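Local coordinates for CPXV018 protein (PDB 4PDC), which probably binds the lymphocyte activating receptor NKG2D as a virus-encoded, MHC class I-like decoy ligand, at residues V21-D24 against Q29-T32; I31-K36 against N57-F62; F63-R68 against E122-K127. The protein carries 2 engineered substitutions. One frame throughout, in Å; residues are numbered along the deposited sequence.

Contact 1: residues V21-D24 against Q29-T32; sequences VDVD and QIIT. Engineered in segment 21-24: D24 (natural residue Tyr).
V23 lies alongside I31, both pointing to the same side of the sheet, with V23 CG2 3.8 Å from I31 CB. The other branch, CG1, held anti to the backbone N (chi1 -172°), reaches I30 CG1 at 4.1 Å. V23 thus meets two consecutive isoleucines because a classic beta bulge is inserted opposite it. V23 O accepts I30 N nearly head-on at 2.8 Å and I31 N only weakly at 3.4 Å, while V23 N returns a bond of 2.9 Å to I31 O. D22 pairs with T32 in the same register as V23 with I31; past the bulge the register slips by one and D24 faces Q29. These four, more polar, occupy the other face. T32 OG1 donates to D22 OD1 over 3.2 Å, two side chains running side by side. The extended Q29 chain leans across both aspartates, its amide plane turned 27° from the carboxylate of D24, an engineered residue. Water 1 joins the pair, donating to D24 OD1 at 2.8 Å and taking a weak bond from Q29 NE2. On the apolar face V23 packs on F59 of helix 51-64 and L4 and F6 of strand 2-13. One polar face and one face buried under a helix suit a bulged antiparallel hairpin in the sheet floor of an MHC class I-like platform.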
loop_
_atom_site.group_PDB
_atom_site.type_symbol
_atom_site.label_atom_id
_atom_site.label_comp_id
_atom_site.label_asym_id
_atom_site.label_seq_id
_atom_site.Cartn_x
_atom_site.Cartn_y
_atom_site.Cartn_z
ATOM N N VAL E 21 -12.903 -4.980 16.237
ATOM C CA VAL E 21 -12.541 -5.794 15.084
ATOM C C VAL E 21 -12.213 -7.214 15.534
ATOM O O VAL E 21 -11.549 -7.405 16.551
ATOM C CB VAL E 21 -11.338 -5.222 14.320
ATOM C CG1 VAL E 21 -11.162 -5.956 12.999
ATOM C CG2 VAL E 21 -11.510 -3.726 14.079
ATOM N N ASP E 22 -12.704 -8.191 14.773
ATOM C CA ASP E 22 -12.392 -9.605 14.970
ATOM C C ASP E 22 -11.666 -10.147 13.748
ATOM O O ASP E 22 -12.101 -9.929 12.616
ATOM C CB ASP E 22 -13.661 -10.430 15.205
ATOM C CG ASP E 22 -14.442 -9.976 16.418
ATOM O OD1 ASP E 22 -13.814 -9.615 17.433
ATOM O OD2 ASP E 22 -15.690 -9.982 16.352
ATOM N N VAL E 23 -10.562 -10.849 13.979
ATOM C CA VAL E 23 -9.839 -11.510 12.898
ATOM C C VAL E 23 -9.997 -13.013 13.045
ATOM O O VAL E 23 -9.595 -13.589 14.058
ATOM C CB VAL E 23 -8.353 -11.151 12.896
ATOM C CG1 VAL E 23 -7.679 -11.696 11.646
ATOM C CG2 VAL E 23 -8.170 -9.640 12.980
ATOM N N ASP E 24 -10.583 -13.638 12.031
ATOM C CA ASP E 24 -10.834 -15.073 12.047
ATOM C C ASP E 24 -9.986 -15.776 10.994
ATOM O O ASP E 24 -9.978 -15.376 9.829
ATOM C CB ASP E 24 -12.317 -15.372 11.796
ATOM C CG ASP E 24 -13.236 -14.724 12.821
ATOM O OD1 ASP E 24 -12.784 -14.459 13.953
ATOM O OD2 ASP E 24 -14.420 -14.487 12.495
ATOM N N GLN E 29 -11.519 -17.397 15.610
ATOM C CA GLN E 29 -10.984 -16.091 15.981
ATOM C C GLN E 29 -9.561 -16.217 16.508
ATOM O O GLN E 29 -9.286 -17.054 17.372
ATOM C CB GLN E 29 -11.876 -15.424 17.030
ATOM C CG GLN E 29 -11.535 -13.970 17.286
ATOM C CD GLN E 29 -12.295 -13.397 18.465
ATOM O OE1 GLN E 29 -11.956 -13.655 19.617
ATOM N NE2 GLN E 29 -13.332 -12.625 18.181
ATOM N N ILE E 30 -8.662 -15.382 15.984
ATOM C CA ILE E 30 -7.255 -15.420 16.369
ATOM C C ILE E 30 -6.786 -14.089 16.957
ATOM O O ILE E 30 -5.838 -14.053 17.737
ATOM C CB ILE E 30 -6.348 -15.790 15.170
ATOM C CG1 ILE E 30 -6.476 -14.763 14.039
ATOM C CG2 ILE E 30 -6.693 -17.185 14.663
ATOM C CD1 ILE E 30 -5.375 -14.863 12.991
ATOM N N ILE E 31 -7.451 -13.004 16.573
ATOM C CA ILE E 31 -7.119 -11.669 17.066
ATOM C C ILE E 31 -8.406 -10.900 17.346
ATOM O O ILE E 31 -9.417 -11.105 16.673
ATOM C CB ILE E 31 -6.259 -10.879 16.049
ATOM C CG1 ILE E 31 -4.946 -11.608 15.755
ATOM C CG2 ILE E 31 -5.955 -9.479 16.559
ATOM C CD1 ILE E 31 -4.240 -11.086 14.517
ATOM N N THR E 32 -8.370 -10.018 18.339
ATOM C CA THR E 32 -9.491 -9.122 18.592
ATOM C C THR E 32 -8.975 -7.750 19.007
ATOM O O THR E 32 -7.876 -7.618 19.545
ATOM C CB THR E 32 -10.448 -9.685 19.671
ATOM O OG1 THR E 32 -11.651 -8.905 19.706
ATOM C CG2 THR E 32 -9.797 -9.689 21.043
HETATM O O HOH W 1 -14.926 -13.721 15.642
#

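Contact 2: residues I31-K36 against N57-F62; sequences ITFDGK and NVFSEF
S60 OG bonds to the carbonyl O of K56, one helical turn back; water 2 lies close to it, and F33 CZ is 3.4 Å from S60 OG. Water 2 in turn donates to K36 O at 3.0 Å, bridging the helix to the turn after strand 29-33, and sits in the plane of the F33 ring at its edge. This is a helix-on-sheet contact of the MHC class I-like platform: helix 51-64 lies across the strands, and F33 and F59 fill the space between. With CG anti to the backbone N (chi1 174°), F33 sends its ring toward the helix. F59 CB settles over one face of that ring, 3.9 Å from the centroid, as a CH-pi contact. The F59 ring slides past in the other direction and presents its edge in an offset edge-to-face pair, centroids 5.8 Å apart and planes at 67°. F33 CB meets that edge, 3.7 Å from F59 CD2. Both rings are buried, and V21 of the adjoining strand packs on each, while Y55 lies parallel to the F59 ring. The opposite face of F33 is roofed by its own turn, with G35 N 3.3 Å above the ring plane. The turn is closed by D34 in an Asx turn, where OD1 accepts K36 N at 2.8 Å, and D37 N bonds to the same oxygen.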
loop_
_atom_site.group_PDB
_atom_site.type_symbol
_atom_site.label_atom_id
_atom_site.label_comp_id
_atom_site.label_asym_id
_atom_site.label_seq_id
_atom_site.Cartn_x
_atom_site.Cartn_y
_atom_site.Cartn_z
ATOM N N ILE E 31 -7.451 -13.004 16.573
ATOM C CA ILE E 31 -7.119 -11.669 17.066
ATOM C C ILE E 31 -8.406 -10.900 17.346
ATOM O O ILE E 31 -9.417 -11.105 16.673
ATOM C CB ILE E 31 -6.259 -10.879 16.049
ATOM C CG1 ILE E 31 -4.946 -11.608 15.755
ATOM C CG2 ILE E 31 -5.955 -9.479 16.559
ATOM C CD1 ILE E 31 -4.240 -11.086 14.517
ATOM N N THR E 32 -8.370 -10.018 18.339
ATOM C CA THR E 32 -9.491 -9.122 18.592
ATOM C C THR E 32 -8.975 -7.750 19.007
ATOM O O THR E 32 -7.876 -7.618 19.545
ATOM C CB THR E 32 -10.448 -9.685 19.671
ATOM O OG1 THR E 32 -11.651 -8.905 19.706
ATOM C CG2 THR E 32 -9.797 -9.689 21.043
ATOM N N PHE E 33 -9.793 -6.736 18.750
ATOM C CA PHE E 33 -9.428 -5.339 18.947
ATOM C C PHE E 33 -10.650 -4.626 19.515
ATOM O O PHE E 33 -11.740 -4.756 18.965
ATOM C CB PHE E 33 -8.973 -4.722 17.618
ATOM C CG PHE E 33 -8.707 -3.241 17.677
ATOM C CD1 PHE E 33 -7.521 -2.756 18.195
ATOM C CD2 PHE E 33 -9.638 -2.336 17.187
ATOM C CE1 PHE E 33 -7.273 -1.394 18.240
ATOM C CE2 PHE E 33 -9.393 -0.975 17.226
ATOM C CZ PHE E 33 -8.210 -0.504 17.754
ATOM N N ASP E 34 -10.477 -3.902 20.621
ATOM C CA ASP E 34 -11.614 -3.316 21.343
ATOM C C ASP E 34 -11.751 -1.807 21.141
ATOM O O ASP E 34 -12.487 -1.143 21.874
ATOM C CB ASP E 34 -11.501 -3.618 22.846
ATOM C CG ASP E 34 -10.258 -3.015 23.490
ATOM O OD1 ASP E 34 -9.665 -2.066 22.928
ATOM O OD2 ASP E 34 -9.872 -3.494 24.580
ATOM N N GLY E 35 -11.041 -1.272 20.153
ATOM C CA GLY E 35 -11.054 0.153 19.889
ATOM C C GLY E 35 -9.792 0.821 20.394
ATOM O O GLY E 35 -9.379 1.856 19.872
ATOM N N LYS E 36 -9.177 0.219 21.408
ATOM C CA LYS E 36 -7.956 0.745 22.010
ATOM C C LYS E 36 -6.810 -0.251 21.880
ATOM O O LYS E 36 -5.773 0.054 21.293
ATOM C CB LYS E 36 -8.190 1.078 23.486
ATOM C CG LYS E 36 -6.947 1.550 24.234
ATOM C CD LYS E 36 -7.228 1.739 25.716
ATOM C CE LYS E 36 -5.967 2.133 26.471
ATOM N NZ LYS E 36 -6.162 2.110 27.949
ATOM N N ASN E 57 -2.529 -0.634 14.138
ATOM C CA ASN E 57 -2.491 0.623 13.406
ATOM C C ASN E 57 -3.575 0.704 12.335
ATOM O O ASN E 57 -4.279 1.707 12.238
ATOM C CB ASN E 57 -1.117 0.821 12.763
ATOM C CG ASN E 57 -0.047 1.182 13.775
ATOM O OD1 ASN E 57 -0.312 1.887 14.750
ATOM N ND2 ASN E 57 1.172 0.703 13.549
ATOM N N VAL E 58 -3.701 -0.345 11.530
ATOM C CA VAL E 58 -4.711 -0.373 10.482
ATOM C C VAL E 58 -6.116 -0.268 11.068
ATOM O O VAL E 58 -6.970 0.421 10.517
ATOM C CB VAL E 58 -4.608 -1.658 9.634
ATOM C CG1 VAL E 58 -5.779 -1.765 8.662
ATOM C CG2 VAL E 58 -3.293 -1.680 8.877
ATOM N N PHE E 59 -6.358 -0.962 12.174
ATOM C CA PHE E 59 -7.687 -0.969 12.774
ATOM C C PHE E 59 -8.018 0.393 13.386
ATOM O O PHE E 59 -9.107 0.926 13.168
ATOM C CB PHE E 59 -7.802 -2.075 13.830
ATOM C CG PHE E 59 -7.706 -3.475 13.268
ATOM C CD1 PHE E 59 -7.650 -3.696 11.896
ATOM C CD2 PHE E 59 -7.668 -4.572 14.116
ATOM C CE1 PHE E 59 -7.557 -4.982 11.384
ATOM C CE2 PHE E 59 -7.574 -5.865 13.606
ATOM C CZ PHE E 59 -7.519 -6.066 12.241
ATOM N N SER E 60 -7.086 0.963 14.143
ATOM C CA SER E 60 -7.313 2.269 14.763
ATOM C C SER E 60 -7.598 3.330 13.701
ATOM O O SER E 60 -8.538 4.119 13.833
ATOM C CB SER E 60 -6.110 2.686 15.611
ATOM O OG SER E 60 -5.899 1.776 16.674
ATOM N N GLU E 61 -6.794 3.329 12.642
ATOM C CA GLU E 61 -6.966 4.278 11.550
ATOM C C GLU E 61 -8.288 4.060 10.808
ATOM O O GLU E 61 -8.919 5.019 10.368
ATOM C CB GLU E 61 -5.794 4.180 10.571
ATOM C CG GLU E 61 -4.453 4.608 11.157
ATOM C CD GLU E 61 -4.346 6.108 11.376
ATOM O OE1 GLU E 61 -5.260 6.847 10.951
ATOM O OE2 GLU E 61 -3.340 6.549 11.974
ATOM N N PHE E 62 -8.704 2.803 10.670
ATOM C CA PHE E 62 -9.976 2.484 10.019
ATOM C C PHE E 62 -11.122 3.265 10.652
ATOM O O PHE E 62 -11.975 3.815 9.954
ATOM C CB PHE E 62 -10.269 0.980 10.096
ATOM C CG PHE E 62 -11.609 0.590 9.526
ATOM C CD1 PHE E 62 -11.734 0.235 8.195
ATOM C CD2 PHE E 62 -12.744 0.572 10.327
ATOM C CE1 PHE E 62 -12.971 -0.124 7.669
ATOM C CE2 PHE E 62 -13.976 0.209 9.809
ATOM C CZ PHE E 62 -14.089 -0.134 8.479
HETATM O O HOH W 2 -5.048 1.811 19.020
#

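Contact 3: residues F63-R68 against E122-K127; sequences FSLFRR and EFRLKK
The guanidinium of R124 has F66 CB over one face, 3.4 Å above the plane and off toward the rim, while the ring of F62 forms a cation-pi contact from the opposite side. The F66 ring does not stack on it: the two planes stand 35° apart, and the groups cross at a slant with F66 CD1 3.7 Å from R124 NH1. One face of F66 carries R68 N, folded back over the rim, and W117 meets this ring edge-to-face. The bend in the arginine chain (chi3 41°) turns the guanidinium toward the last turn of helix 51-64, where its N-H groups find acceptors: NE bonds to F62 O and NH1 to T120 OG1, with a weaker bond to S121 OG. No hydrogen bond joins 63-68 to 122-127 themselves; the grip on R124 from F62 and T120 probably fixes the group's rotation, so that a buried charge serves as a packing surface. L65 completes the apolar part: its CB lies 3.8 Å from R124 CG, and CD1 approaches the aliphatic K127 CD at 4.4 Å. On another side of the helix K126 NZ forms a salt bridge of 2.9 Å with E122 OE2. F123 faces a different partner, stacking on an aromatic side chain of another protein chain. The contact joins the chain leaving helix 51-64 to the last part of helix 113-126 above the sheet, with F66 resting on L10 of strand 2-13 and L125 packing on Y80 and Y82 of strand 75-87.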
loop_
_atom_site.group_PDB
_atom_site.type_symbol
_atom_site.label_atom_id
_atom_site.label_comp_id
_atom_site.label_asym_id
_atom_site.label_seq_id
_atom_site.Cartn_x
_atom_site.Cartn_y
_atom_site.Cartn_z
ATOM N N PHE E 63 -11.136 3.316 11.980
ATOM C CA PHE E 63 -12.202 4.004 12.696
ATOM C C PHE E 63 -11.982 5.513 12.761
ATOM O O PHE E 63 -12.926 6.286 12.620
ATOM C CB PHE E 63 -12.337 3.438 14.108
ATOM C CG PHE E 63 -12.877 2.038 14.144
ATOM C CD1 PHE E 63 -14.213 1.792 13.875
ATOM C CD2 PHE E 63 -12.051 0.968 14.444
ATOM C CE1 PHE E 63 -14.717 0.505 13.907
ATOM C CE2 PHE E 63 -12.547 -0.320 14.478
ATOM C CZ PHE E 63 -13.883 -0.552 14.206
ATOM N N SER E 64 -10.739 5.935 12.963
ATOM C CA SER E 64 -10.455 7.354 13.158
ATOM C C SER E 64 -10.556 8.128 11.844
ATOM O O SER E 64 -10.695 9.347 11.851
ATOM C CB SER E 64 -9.071 7.546 13.784
ATOM O OG SER E 64 -8.044 7.142 12.900
ATOM N N LEU E 65 -10.494 7.414 10.722
ATOM C CA LEU E 65 -10.660 8.023 9.404
ATOM C C LEU E 65 -12.133 8.117 8.995
ATOM O O LEU E 65 -12.472 8.807 8.032
ATOM C CB LEU E 65 -9.893 7.227 8.346
ATOM C CG LEU E 65 -8.368 7.309 8.380
ATOM C CD1 LEU E 65 -7.766 6.243 7.473
ATOM C CD2 LEU E 65 -7.896 8.690 7.965
ATOM N N PHE E 66 -13.005 7.416 9.713
ATOM C CA PHE E 66 -14.430 7.451 9.399
ATOM C C PHE E 66 -15.044 8.726 9.956
ATOM O O PHE E 66 -15.052 8.945 11.166
ATOM C CB PHE E 66 -15.148 6.222 9.961
ATOM C CG PHE E 66 -16.619 6.179 9.639
ATOM C CD1 PHE E 66 -17.059 6.264 8.327
ATOM C CD2 PHE E 66 -17.558 6.046 10.645
ATOM C CE1 PHE E 66 -18.413 6.222 8.028
ATOM C CE2 PHE E 66 -18.912 6.002 10.354
ATOM C CZ PHE E 66 -19.338 6.093 9.048
ATOM N N ARG E 67 -15.559 9.566 9.066
ATOM C CA ARG E 67 -16.089 10.865 9.459
ATOM C C ARG E 67 -17.571 10.771 9.805
ATOM O O ARG E 67 -18.420 11.340 9.120
ATOM C CB ARG E 67 -15.856 11.884 8.344
ATOM C CG ARG E 67 -14.406 11.931 7.885
ATOM C CD ARG E 67 -14.029 13.281 7.309
ATOM N NE ARG E 67 -14.617 13.528 5.995
ATOM C CZ ARG E 67 -14.010 13.275 4.839
ATOM N NH1 ARG E 67 -12.787 12.756 4.811
ATOM N NH2 ARG E 67 -14.630 13.542 3.700
ATOM N N ARG E 68 -17.863 10.045 10.878
ATOM C CA ARG E 68 -19.226 9.862 11.358
ATOM C C ARG E 68 -19.875 11.206 11.685
ATOM O O ARG E 68 -19.272 12.036 12.360
ATOM C CB ARG E 68 -19.223 8.959 12.596
ATOM C CG ARG E 68 -20.590 8.718 13.215
ATOM C CD ARG E 68 -20.518 7.727 14.373
ATOM N NE ARG E 68 -20.262 8.380 15.656
ATOM C CZ ARG E 68 -19.054 8.600 16.171
ATOM N NH1 ARG E 68 -17.960 8.225 15.522
ATOM N NH2 ARG E 68 -18.940 9.201 17.348
ATOM N N GLU E 122 -13.964 0.031 2.495
ATOM C CA GLU E 122 -12.905 -0.664 1.765
ATOM C C GLU E 122 -11.687 0.244 1.625
ATOM O O GLU E 122 -10.554 -0.168 1.864
ATOM C CB GLU E 122 -13.396 -1.113 0.383
ATOM C CG GLU E 122 -12.378 -1.943 -0.390
ATOM C CD GLU E 122 -12.893 -2.414 -1.740
ATOM O OE1 GLU E 122 -14.056 -2.111 -2.080
ATOM O OE2 GLU E 122 -12.130 -3.089 -2.463
ATOM N N PHE E 123 -11.947 1.491 1.247
ATOM C CA PHE E 123 -10.926 2.525 1.144
ATOM C C PHE E 123 -10.116 2.645 2.437
ATOM O O PHE E 123 -8.885 2.612 2.412
ATOM C CB PHE E 123 -11.605 3.855 0.793
ATOM C CG PHE E 123 -10.698 5.052 0.828
ATOM C CD1 PHE E 123 -10.016 5.455 -0.309
ATOM C CD2 PHE E 123 -10.564 5.804 1.984
ATOM C CE1 PHE E 123 -9.199 6.567 -0.286
ATOM C CE2 PHE E 123 -9.745 6.916 2.015
ATOM C CZ PHE E 123 -9.064 7.301 0.877
ATOM N N ARG E 124 -10.809 2.756 3.565
ATOM C CA ARG E 124 -10.149 2.985 4.845
ATOM C C ARG E 124 -9.369 1.751 5.310
ATOM O O ARG E 124 -8.399 1.870 6.057
ATOM C CB ARG E 124 -11.184 3.411 5.894
ATOM C CG ARG E 124 -11.565 4.888 5.805
ATOM C CD ARG E 124 -12.984 5.150 6.286
ATOM N NE ARG E 124 -13.274 4.363 7.471
ATOM C CZ ARG E 124 -14.327 3.571 7.628
ATOM N NH1 ARG E 124 -15.264 3.453 6.693
ATOM N NH2 ARG E 124 -14.455 2.906 8.761
ATOM N N LEU E 125 -9.775 0.571 4.852
ATOM C CA LEU E 125 -9.053 -0.660 5.164
ATOM C C LEU E 125 -7.812 -0.833 4.289
ATOM O O LEU E 125 -6.752 -1.238 4.773
ATOM C CB LEU E 125 -9.964 -1.879 4.998
ATOM C CG LEU E 125 -9.264 -3.245 5.050
ATOM C CD1 LEU E 125 -8.540 -3.440 6.370
ATOM C CD2 LEU E 125 -10.257 -4.370 4.814
ATOM N N LYS E 126 -7.944 -0.526 3.003
ATOM C CA LYS E 126 -6.918 -0.907 2.034
ATOM C C LYS E 126 -5.811 0.124 1.853
ATOM O O LYS E 126 -4.970 -0.013 0.967
ATOM C CB LYS E 126 -7.571 -1.203 0.686
ATOM C CG LYS E 126 -8.379 -2.495 0.697
ATOM C CD LYS E 126 -8.831 -2.890 -0.695
ATOM C CE LYS E 126 -9.426 -4.291 -0.706
ATOM N NZ LYS E 126 -9.731 -4.733 -2.089
ATOM N N LYS E 127 -5.797 1.148 2.699
ATOM C CA LYS E 127 -4.769 2.173 2.609
ATOM C C LYS E 127 -3.378 1.539 2.653
ATOM O O LYS E 127 -2.536 1.827 1.803
ATOM C CB LYS E 127 -4.931 3.187 3.737
ATOM C CG LYS E 127 -4.056 4.421 3.601
ATOM C CD LYS E 127 -4.470 5.480 4.610
ATOM C CE LYS E 127 -3.616 6.730 4.508
ATOM N NZ LYS E 127 -4.141 7.809 5.398
#

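Overall arrangement
From the N terminus, contact 1 closes the short turn between strands 16-25 and 29-33. Contact 2 begins on the stretch where contact 1 ends, sharing I31 and T32, and closes the loop through strand 38-40 into helix 51-64. Contact 3 follows in series, spanning the longest excursion, through strands 75-87, 90-99 and 102-104 to helix 113-126; none nests inside another. Contacts 1 and 2 touch through V21 and V23 against F59, contacts 2 and 3 through F62 and R124, and V21 also reaches F63. Together they tie strand to strand within the hairpin, hairpin to helix 51-64, and that helix to helix 113-126 above one antiparallel sheet.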